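PDB 7KCJ: eukaryotic translation initiation factor 4E type 5 from Leishmania major, which probably binds the 7-methylguanosine cap of messenger RNA and acts in translation initiation, as other members of the eIF4E family do. Local coordinates for residues R15-V20 against A81-E86; P134-L139 against V157-S162; N102-P107 against R147-Q152. One frame throughout, in Å; residues are numbered along the deposited sequence.

Contact 1: residues R15-V20 against A81-E86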
loop_
_atom_site.group_PDB
_atom_site.type_symbol
_atom_site.label_atom_id
_atom_site.label_comp_id
_atom_site.label_asym_id
_atom_site.label_seq_id
_atom_site.Cartn_x
_atom_site.Cartn_y
_atom_site.Cartn_z
ATOM N N ARG A 15 -4.923 10.807 9.572
ATOM C CA ARG A 15 -6.207 11.398 9.212
ATOM C C ARG A 15 -7.256 10.271 9.227
ATOM O O ARG A 15 -7.010 9.175 8.711
ATOM C CB ARG A 15 -6.141 12.116 7.851
ATOM C CG ARG A 15 -5.781 11.200 6.695
ATOM C CD ARG A 15 -5.586 11.962 5.408
ATOM N NE ARG A 15 -5.510 11.041 4.282
ATOM C CZ ARG A 15 -6.539 10.712 3.505
ATOM N NH1 ARG A 15 -7.727 11.279 3.686
ATOM N NH2 ARG A 15 -6.374 9.856 2.510
ATOM N N ASP A 16 -8.377 10.488 9.922
ATOM C CA ASP A 16 -9.425 9.453 10.065
ATOM C C ASP A 16 -8.810 8.118 10.623
ATOM O O ASP A 16 -7.713 8.166 11.160
ATOM C CB ASP A 16 -10.134 9.254 8.705
ATOM C CG ASP A 16 -10.642 10.530 8.076
ATOM O OD1 ASP A 16 -11.544 11.158 8.659
ATOM O OD2 ASP A 16 -10.153 10.887 6.993
ATOM N N LYS A 17 -9.442 6.964 10.454
ATOM C CA LYS A 17 -8.852 5.690 10.884
ATOM C C LYS A 17 -8.657 4.792 9.669
ATOM O O LYS A 17 -9.358 4.933 8.666
ATOM C CB LYS A 17 -9.691 5.000 11.973
ATOM C CG LYS A 17 -11.194 5.050 11.695
ATOM C CD LYS A 17 -12.014 4.225 12.670
ATOM C CE LYS A 17 -13.473 4.203 12.279
ATOM N NZ LYS A 17 -14.240 3.199 13.066
ATOM N N TRP A 18 -7.698 3.872 9.753
ATOM C CA TRP A 18 -7.386 2.955 8.670
ATOM C C TRP A 18 -7.457 1.531 9.206
ATOM O O TRP A 18 -6.936 1.271 10.287
ATOM C CB TRP A 18 -5.962 3.254 8.132
ATOM C CG TRP A 18 -5.818 4.658 7.600
ATOM C CD1 TRP A 18 -5.757 5.813 8.329
ATOM C CD2 TRP A 18 -5.746 5.051 6.217
ATOM N NE1 TRP A 18 -5.654 6.901 7.485
ATOM C CE2 TRP A 18 -5.676 6.461 6.184
ATOM C CE3 TRP A 18 -5.701 4.348 5.012
ATOM C CZ2 TRP A 18 -5.583 7.175 4.985
ATOM C CZ3 TRP A 18 -5.641 5.060 3.822
ATOM C CH2 TRP A 18 -5.574 6.453 3.819
ATOM N N PHE A 19 -8.115 0.619 8.484
ATOM C CA PHE A 19 -8.167 -0.778 8.895
ATOM C C PHE A 19 -7.051 -1.560 8.209
ATOM O O PHE A 19 -6.875 -1.466 6.995
ATOM C CB PHE A 19 -9.523 -1.421 8.603
ATOM C CG PHE A 19 -9.720 -2.701 9.373
ATOM C CD1 PHE A 19 -10.135 -2.679 10.690
ATOM C CD2 PHE A 19 -9.451 -3.930 8.791
ATOM C CE1 PHE A 19 -10.299 -3.863 11.410
ATOM C CE2 PHE A 19 -9.616 -5.109 9.511
ATOM C CZ PHE A 19 -10.032 -5.068 10.813
ATOM N N VAL A 20 -6.309 -2.340 8.988
ATOM C CA VAL A 20 -5.177 -3.112 8.486
ATOM C C VAL A 20 -5.564 -4.586 8.384
ATOM O O VAL A 20 -6.166 -5.141 9.305
ATOM C CB VAL A 20 -3.918 -2.930 9.375
ATOM C CG1 VAL A 20 -2.687 -3.516 8.700
ATOM C CG2 VAL A 20 -3.681 -1.458 9.718
ATOM N N ALA A 81 -6.982 0.394 4.621
ATOM C CA ALA A 81 -8.124 1.066 4.005
ATOM C C ALA A 81 -8.714 2.090 4.941
ATOM O O ALA A 81 -9.077 1.746 6.063
ATOM C CB ALA A 81 -9.195 0.067 3.591
ATOM N N ARG A 82 -8.854 3.332 4.474
ATOM C CA ARG A 82 -9.429 4.372 5.299
ATOM C C ARG A 82 -10.934 4.145 5.514
ATOM O O ARG A 82 -11.680 4.014 4.544
ATOM C CB ARG A 82 -9.130 5.752 4.690
ATOM C CG ARG A 82 -9.481 6.896 5.629
ATOM C CD ARG A 82 -9.247 8.239 4.976
ATOM N NE ARG A 82 -10.043 8.406 3.758
ATOM C CZ ARG A 82 -11.301 8.839 3.737
ATOM N NH1 ARG A 82 -11.919 9.162 4.866
ATOM N NH2 ARG A 82 -11.945 8.965 2.583
ATOM N N ASN A 83 -11.364 4.058 6.790
ATOM C CA ASN A 83 -12.758 3.877 7.221
ATOM C C ASN A 83 -13.464 2.628 6.682
ATOM O O ASN A 83 -14.695 2.624 6.631
ATOM C CB ASN A 83 -13.602 5.115 6.863
ATOM C CG ASN A 83 -13.367 6.350 7.676
ATOM O OD1 ASN A 83 -13.677 7.464 7.237
ATOM N ND2 ASN A 83 -12.851 6.211 8.887
ATOM N N ASN A 84 -12.727 1.575 6.306
ATOM C CA ASN A 84 -13.377 0.389 5.748
ATOM C C ASN A 84 -12.707 -0.877 6.238
ATOM O O ASN A 84 -11.526 -1.094 5.943
ATOM C CB ASN A 84 -13.375 0.463 4.226
ATOM C CG ASN A 84 -14.163 -0.642 3.556
ATOM O OD1 ASN A 84 -14.911 -1.385 4.199
ATOM N ND2 ASN A 84 -14.013 -0.771 2.246
ATOM N N LYS A 85 -13.442 -1.703 7.012
ATOM C CA LYS A 85 -12.860 -2.941 7.508
ATOM C C LYS A 85 -13.108 -4.146 6.595
ATOM O O LYS A 85 -12.637 -5.239 6.915
ATOM C CB LYS A 85 -13.264 -3.236 8.960
ATOM C CG LYS A 85 -14.699 -3.657 9.186
ATOM C CD LYS A 85 -14.865 -4.130 10.642
ATOM C CE LYS A 85 -14.821 -2.981 11.631
ATOM N NZ LYS A 85 -14.757 -3.441 13.056
ATOM N N GLU A 86 -13.789 -3.955 5.445
ATOM C CA GLU A 86 -14.042 -5.014 4.465
ATOM C C GLU A 86 -12.959 -4.998 3.373
ATOM O O GLU A 86 -12.316 -3.961 3.166
ATOM C CB GLU A 86 -15.434 -4.794 3.815
ATOM C CG GLU A 86 -16.585 -4.717 4.806
ATOM C CD GLU A 86 -16.718 -5.929 5.702
ATOM O OE1 GLU A 86 -16.570 -7.062 5.191
ATOM O OE2 GLU A 86 -16.961 -5.744 6.916
#

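Contact 2: residues P134-L139 against V157-S162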
loop_
_atom_site.group_PDB
_atom_site.type_symbol
_atom_site.label_atom_id
_atom_site.label_comp_id
_atom_site.label_asym_id
_atom_site.label_seq_id
_atom_site.Cartn_x
_atom_site.Cartn_y
_atom_site.Cartn_z
ATOM N N PRO A 134 -6.956 15.460 0.793
ATOM C CA PRO A 134 -6.394 14.134 0.510
ATOM C C PRO A 134 -7.359 13.174 -0.180
ATOM O O PRO A 134 -8.534 13.083 0.170
ATOM C CB PRO A 134 -5.928 13.648 1.884
ATOM C CG PRO A 134 -5.882 14.873 2.752
ATOM C CD PRO A 134 -6.991 15.725 2.241
ATOM N N VAL A 135 -6.846 12.460 -1.180
ATOM C CA VAL A 135 -7.662 11.582 -2.003
ATOM C C VAL A 135 -7.132 10.104 -2.062
ATOM O O VAL A 135 -7.788 9.234 -2.639
ATOM C CB VAL A 135 -7.784 12.295 -3.378
ATOM C CG1 VAL A 135 -7.189 11.508 -4.543
ATOM C CG2 VAL A 135 -9.205 12.765 -3.651
ATOM N N CYS A 136 -6.000 9.815 -1.399
ATOM C CA CYS A 136 -5.434 8.469 -1.344
ATOM C C CYS A 136 -6.194 7.646 -0.260
ATOM O O CYS A 136 -6.011 7.913 0.918
ATOM C CB CYS A 136 -3.932 8.543 -1.065
ATOM S SG CYS A 136 -2.999 9.567 -2.246
ATOM N N ASP A 137 -7.080 6.692 -0.647
ATOM C CA ASP A 137 -7.882 5.949 0.342
ATOM C C ASP A 137 -7.519 4.505 0.593
ATOM O O ASP A 137 -8.077 3.922 1.518
ATOM C CB ASP A 137 -9.371 5.986 0.012
ATOM C CG ASP A 137 -9.945 7.369 0.020
ATOM O OD1 ASP A 137 -9.580 8.154 0.918
ATOM O OD2 ASP A 137 -10.746 7.679 -0.881
ATOM N N VAL A 138 -6.677 3.895 -0.227
ATOM C CA VAL A 138 -6.257 2.514 -0.024
ATOM C C VAL A 138 -4.766 2.415 -0.314
ATOM O O VAL A 138 -4.276 2.963 -1.320
ATOM C CB VAL A 138 -7.047 1.451 -0.848
ATOM C CG1 VAL A 138 -6.455 0.060 -0.658
ATOM C CG2 VAL A 138 -8.529 1.430 -0.489
ATOM N N LEU A 139 -4.055 1.684 0.528
ATOM C CA LEU A 139 -2.643 1.447 0.358
ATOM C C LEU A 139 -2.438 -0.062 0.429
ATOM O O LEU A 139 -2.889 -0.690 1.379
ATOM C CB LEU A 139 -1.906 2.136 1.502
ATOM C CG LEU A 139 -0.434 2.414 1.339
ATOM C CD1 LEU A 139 -0.172 3.320 0.161
ATOM C CD2 LEU A 139 0.068 3.107 2.590
ATOM N N VAL A 157 -0.999 2.540 -4.474
ATOM C CA VAL A 157 -1.858 3.555 -3.853
ATOM C C VAL A 157 -3.105 3.765 -4.697
ATOM O O VAL A 157 -2.968 4.058 -5.879
ATOM C CB VAL A 157 -1.102 4.910 -3.733
ATOM C CG1 VAL A 157 -1.906 5.904 -2.898
ATOM C CG2 VAL A 157 0.316 4.731 -3.171
ATOM N N TRP A 158 -4.311 3.666 -4.116
ATOM C CA TRP A 158 -5.560 3.902 -4.855
ATOM C C TRP A 158 -6.081 5.280 -4.548
ATOM O O TRP A 158 -6.286 5.614 -3.383
ATOM C CB TRP A 158 -6.652 2.866 -4.532
ATOM C CG TRP A 158 -6.362 1.446 -4.953
ATOM C CD1 TRP A 158 -5.275 0.986 -5.643
ATOM C CD2 TRP A 158 -7.179 0.298 -4.679
ATOM N NE1 TRP A 158 -5.366 -0.377 -5.811
ATOM C CE2 TRP A 158 -6.528 -0.823 -5.233
ATOM C CE3 TRP A 158 -8.409 0.107 -4.033
ATOM C CZ2 TRP A 158 -7.039 -2.116 -5.114
ATOM C CZ3 TRP A 158 -8.934 -1.176 -3.965
ATOM C CH2 TRP A 158 -8.252 -2.265 -4.512
ATOM N N LEU A 159 -6.242 6.103 -5.580
ATOM C CA LEU A 159 -6.753 7.456 -5.421
ATOM C C LEU A 159 -8.235 7.467 -5.790
ATOM O O LEU A 159 -8.611 6.854 -6.783
ATOM C CB LEU A 159 -6.014 8.451 -6.334
ATOM C CG LEU A 159 -4.520 8.263 -6.652
ATOM C CD1 LEU A 159 -4.011 9.402 -7.422
ATOM C CD2 LEU A 159 -3.700 8.196 -5.424
ATOM N N SER A 160 -9.058 8.182 -5.037
ATOM C CA SER A 160 -10.488 8.289 -5.364
ATOM C C SER A 160 -10.744 9.260 -6.535
ATOM O O SER A 160 -11.773 9.145 -7.213
ATOM C CB SER A 160 -11.303 8.685 -4.142
ATOM O OG SER A 160 -10.941 9.972 -3.671
ATOM N N ASP A 161 -9.791 10.175 -6.810
ATOM C CA ASP A 161 -9.911 11.113 -7.923
ATOM C C ASP A 161 -8.670 11.031 -8.820
ATOM O O ASP A 161 -7.588 11.458 -8.421
ATOM C CB ASP A 161 -10.133 12.533 -7.399
ATOM C CG ASP A 161 -10.257 13.601 -8.463
ATOM O OD1 ASP A 161 -10.364 13.246 -9.659
ATOM O OD2 ASP A 161 -10.248 14.797 -8.105
ATOM N N SER A 162 -8.841 10.503 -10.034
ATOM C CA SER A 162 -7.779 10.329 -11.012
ATOM C C SER A 162 -7.169 11.642 -11.508
ATOM O O SER A 162 -6.031 11.641 -11.975
ATOM C CB SER A 162 -8.264 9.493 -12.190
ATOM O OG SER A 162 -9.206 10.208 -12.966
HETATM O O HOH W 1 -11.578 10.183 -0.997
#

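Contact 3: residues N102-P107 against R147-Q152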
loop_
_atom_site.group_PDB
_atom_site.type_symbol
_atom_site.label_atom_id
_atom_site.label_comp_id
_atom_site.label_asym_id
_atom_site.label_seq_id
_atom_site.Cartn_x
_atom_site.Cartn_y
_atom_site.Cartn_z
ATOM N N ASN A 102 7.652 0.794 -7.094
ATOM C CA ASN A 102 8.476 -0.396 -6.827
ATOM C C ASN A 102 9.756 0.022 -6.122
ATOM O O ASN A 102 10.438 0.921 -6.596
ATOM C CB ASN A 102 8.817 -1.135 -8.105
ATOM C CG ASN A 102 7.595 -1.737 -8.751
ATOM O OD1 ASN A 102 7.134 -2.808 -8.346
ATOM N ND2 ASN A 102 7.047 -1.066 -9.751
ATOM N N LEU A 103 10.058 -0.588 -4.974
ATOM C CA LEU A 103 11.230 -0.233 -4.181
ATOM C C LEU A 103 12.139 -1.445 -4.225
ATOM O O LEU A 103 11.771 -2.485 -3.695
ATOM C CB LEU A 103 10.798 0.084 -2.737
ATOM C CG LEU A 103 9.762 1.178 -2.593
ATOM C CD1 LEU A 103 9.229 1.267 -1.148
ATOM C CD2 LEU A 103 10.320 2.537 -3.102
ATOM N N LEU A 104 13.289 -1.338 -4.896
ATOM C CA LEU A 104 14.175 -2.473 -5.117
ATOM C C LEU A 104 15.061 -2.905 -3.950
ATOM O O LEU A 104 15.242 -4.103 -3.766
ATOM C CB LEU A 104 15.087 -2.223 -6.345
ATOM C CG LEU A 104 14.453 -1.894 -7.710
ATOM C CD1 LEU A 104 15.461 -2.072 -8.819
ATOM C CD2 LEU A 104 13.280 -2.780 -8.023
ATOM N N LYS A 105 15.697 -1.970 -3.232
ATOM C CA LYS A 105 16.674 -2.347 -2.204
ATOM C C LYS A 105 16.895 -1.275 -1.132
ATOM O O LYS A 105 16.561 -0.120 -1.362
ATOM C CB LYS A 105 18.010 -2.635 -2.918
ATOM C CG LYS A 105 18.532 -1.446 -3.705
ATOM C CD LYS A 105 19.830 -1.771 -4.408
ATOM C CE LYS A 105 20.128 -0.781 -5.501
ATOM N NZ LYS A 105 21.420 -1.064 -6.172
ATOM N N PRO A 106 17.471 -1.614 0.041
ATOM C CA PRO A 106 17.753 -0.569 1.038
ATOM C C PRO A 106 18.816 0.400 0.546
ATOM O O PRO A 106 19.675 0.031 -0.264
ATOM C CB PRO A 106 18.279 -1.359 2.239
ATOM C CG PRO A 106 18.824 -2.624 1.657
ATOM C CD PRO A 106 17.923 -2.945 0.507
ATOM N N PRO A 107 18.800 1.651 1.049
ATOM C CA PRO A 107 17.828 2.232 1.994
ATOM C C PRO A 107 16.508 2.694 1.357
ATOM O O PRO A 107 15.614 3.122 2.073
ATOM C CB PRO A 107 18.608 3.405 2.591
ATOM C CG PRO A 107 19.518 3.859 1.477
ATOM C CD PRO A 107 19.819 2.634 0.637
ATOM N N ARG A 147 15.739 -13.109 -7.058
ATOM C CA ARG A 147 17.134 -13.507 -6.874
ATOM C C ARG A 147 18.057 -12.286 -6.871
ATOM O O ARG A 147 18.994 -12.220 -6.081
ATOM C CB ARG A 147 17.571 -14.471 -7.987
ATOM C CG ARG A 147 18.956 -15.072 -7.740
ATOM C CD ARG A 147 19.164 -16.411 -8.426
ATOM N NE ARG A 147 18.620 -17.510 -7.620
ATOM C CZ ARG A 147 18.597 -18.779 -8.000
ATOM N NH1 ARG A 147 19.110 -19.139 -9.173
ATOM N NH2 ARG A 147 18.075 -19.703 -7.207
ATOM N N GLU A 148 17.764 -11.297 -7.719
ATOM C CA GLU A 148 18.595 -10.112 -7.836
ATOM C C GLU A 148 18.304 -9.096 -6.739
ATOM O O GLU A 148 19.223 -8.411 -6.290
ATOM C CB GLU A 148 18.426 -9.484 -9.228
ATOM C CG GLU A 148 19.018 -10.331 -10.340
ATOM C CD GLU A 148 18.252 -11.598 -10.669
ATOM O OE1 GLU A 148 17.019 -11.609 -10.451
ATOM O OE2 GLU A 148 18.878 -12.580 -11.135
ATOM N N HIS A 149 17.027 -8.987 -6.315
ATOM C CA HIS A 149 16.638 -8.034 -5.284
ATOM C C HIS A 149 15.763 -8.702 -4.223
ATOM O O HIS A 149 14.530 -8.699 -4.314
ATOM C CB HIS A 149 15.931 -6.833 -5.907
ATOM C CG HIS A 149 16.739 -6.155 -6.968
ATOM N ND1 HIS A 149 17.850 -5.401 -6.656
ATOM C CD2 HIS A 149 16.581 -6.166 -8.310
ATOM C CE1 HIS A 149 18.311 -4.952 -7.808
ATOM N NE2 HIS A 149 17.582 -5.393 -8.831
ATOM N N SER A 150 16.415 -9.277 -3.217
ATOM C CA SER A 150 15.747 -9.998 -2.147
ATOM C C SER A 150 14.851 -9.134 -1.227
ATOM O O SER A 150 13.966 -9.680 -0.570
ATOM C CB SER A 150 16.773 -10.772 -1.339
ATOM O OG SER A 150 17.633 -9.875 -0.654
ATOM N N GLU A 151 15.063 -7.811 -1.165
ATOM C CA GLU A 151 14.203 -6.968 -0.328
ATOM C C GLU A 151 13.204 -6.142 -1.130
ATOM O O GLU A 151 12.582 -5.250 -0.578
ATOM C CB GLU A 151 15.017 -6.097 0.628
ATOM C CG GLU A 151 15.946 -6.931 1.494
ATOM C CD GLU A 151 16.675 -6.189 2.595
ATOM O OE1 GLU A 151 16.217 -5.092 2.982
ATOM O OE2 GLU A 151 17.703 -6.714 3.074
ATOM N N GLN A 152 13.010 -6.458 -2.406
ATOM C CA GLN A 152 12.091 -5.725 -3.261
ATOM C C GLN A 152 10.640 -5.814 -2.807
ATOM O O GLN A 152 10.173 -6.899 -2.448
ATOM C CB GLN A 152 12.198 -6.208 -4.704
ATOM C CG GLN A 152 11.393 -5.355 -5.677
ATOM C CD GLN A 152 11.435 -5.880 -7.095
ATOM O OE1 GLN A 152 12.053 -6.935 -7.394
ATOM N NE2 GLN A 152 10.743 -5.169 -7.989
HETATM O O HOH W 2 16.952 -5.936 -2.487
#

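Contact 1: residues R15-V20 against A81-E86
The indole of Trp18 has the aliphatic part of Arg82 over one face. Arg82 CB sits over the six-membered ring, 3.5 Å from its centroid and 4° off the ring normal, a CH-pi contact. CG of Arg82, anti to the backbone N (chi1 -169°), comes near CE2, and CD continues to CZ2. The chain bends at chi3, and the guanidinium plane ends up steeply inclined to the indole. Its NH1 makes a weak bond to Asp16 OD2 at 3.3 Å, part of a salt bridge, with the carboxylate and guanidinium planes 47° apart. Arg82 NE has a further salt bridge to Asp137. Arg15 brings like charge close, with NH1 3.7 Å from Arg82 NE. Asp16 and Asp137 probably offset this repulsion. Arg82 CD lies over one face of the Arg15 guanidinium, whose NE bonds to Val120 O. The indole is also held by its own segment: Trp18 NE1 donates to Arg15 O at 2.9 Å.

Phe19 serves the other face of the sheet. Lys85 CB stands over the centre of its ring, 3.6 Å from the centroid. The backbones pair as antiparallel strands. Phe19 and Ala81 form a hydrogen-bonded pair, with Phe19 N to Ala81 O at 2.8 Å and Ala81 N to Phe19 O at 3.0 Å. Trp18 and Arg82 form the non-hydrogen-bonded pair. Asn83 N bonds to Lys17 O at 2.9 Å as the chain leaves the strand through a type II turn.

This pairing joins strands 13-23 and 77-82 in the curved antiparallel sheet of the eIF4E fold. Strand 48-55 flanks 13-23, with Trp52 edge-to-face to Phe19, while Trp18 packs on Val120 and Met121 of helix 108-121.

Contact 2: residues P134-L139 against V157-S162
Val138 and Trp158 lie side by side on one face of the antiparallel beta hairpin formed by strands 136-143 and 153-159. From Val138, CB meets Trp158 CE3 at 3.7 Å. CG2 reaches the same ring atom. CG1, anti to the backbone N (chi1 175°), lies over one face of the indole toward its rim, 4.3 Å from the six-membered centroid. Trp158 NE1 bonds to Glu156, and Phe193 meets the ring edge-to-face.

The other face carries Cys136, Leu139, Val157 and Leu159. Cys136 SG touches Leu159 CD2 at 3.5 Å, and Leu139 CD1 touches Val157 CG2. Val120 of helix 108-121 packs on Cys136 and Val157.

Trp158 N donates to Val138 O in a nearly straight bond (174°). The register then slips by one residue between Cys136 and Val138, a beta bulge. Within the bulge, Asp137 N donates to Trp158 O, while the next amide, Val138 N, is buried and has no partner in the model. Past it, Val135 O takes Ser160 N at 2.9 Å. Asp137 OD1 forms a salt bridge with Arg82. Its other oxygen, OD2, accepts from a water at 2.6 Å, and this water also bonds to Ser160 OG at 2.8 Å.

Contact 3: residues N102-P107 against R147-Q152
Leu104 O accepts from a water at 2.8 Å, and the same water accepts from Glu151 N at 3.0 Å. His149 CB lies 3.5 Å from Leu104 O. The water bridges the chain just past a strand end to a type I turn, His149 to Gln152, whose bond from Gln152 N to His149 O is weak. One residue earlier, Leu103 O receives a CA-H...O contact from Gln152 CA at 3.3 Å.

The Leu104 side chain divides between two partners. Its CD1 lies over one face of the His149 ring, offset toward the rim and 4.2 Å from the centroid, a CH-pi contact. Its CD2 meets the amide end of Gln152, 3.5 Å from NE2. Gln152 runs beside Leu104, pointing the same way; its CG, anti to the backbone N (chi1 -172°), comes near Leu104 CD2, and the extended chain carries on to the amide. Pro106 CD touches Glu151 OE1 at 3.7 Å, their side chains crossing at about a right angle.

This surface contact lies just past the pairing of strands 97-103 and 153-159, where Leu103 bonds to Ile153 through the backbone. Asn102 pairs with Asn187 of strand 186-191, and Leu103 packs on Thr108 and Thr109 of helix 108-121.

From the N terminus, contact 1 closes first: strand 13-23 meets the end of strand 77-82 across 60 intervening residues that include strand 48-55. It is complete before the other two begin. Contact 3 opens at the end of strand 97-103, and contact 2 after helices 108-121 and 123-129. The loop 147-152 closes contact 3 before strand 153-159 closes contact 2, so these two cross along the chain. Contacts 1 and 2 touch where strands 77-82 and 136-143 are neighbours. Contact 3 lies on the opposite side of the chain's centre, its centre about 25 Å from that of contact 2. All three reach one antiparallel sheet, contacts 1 and 2 through paired strands, contact 3 through turns.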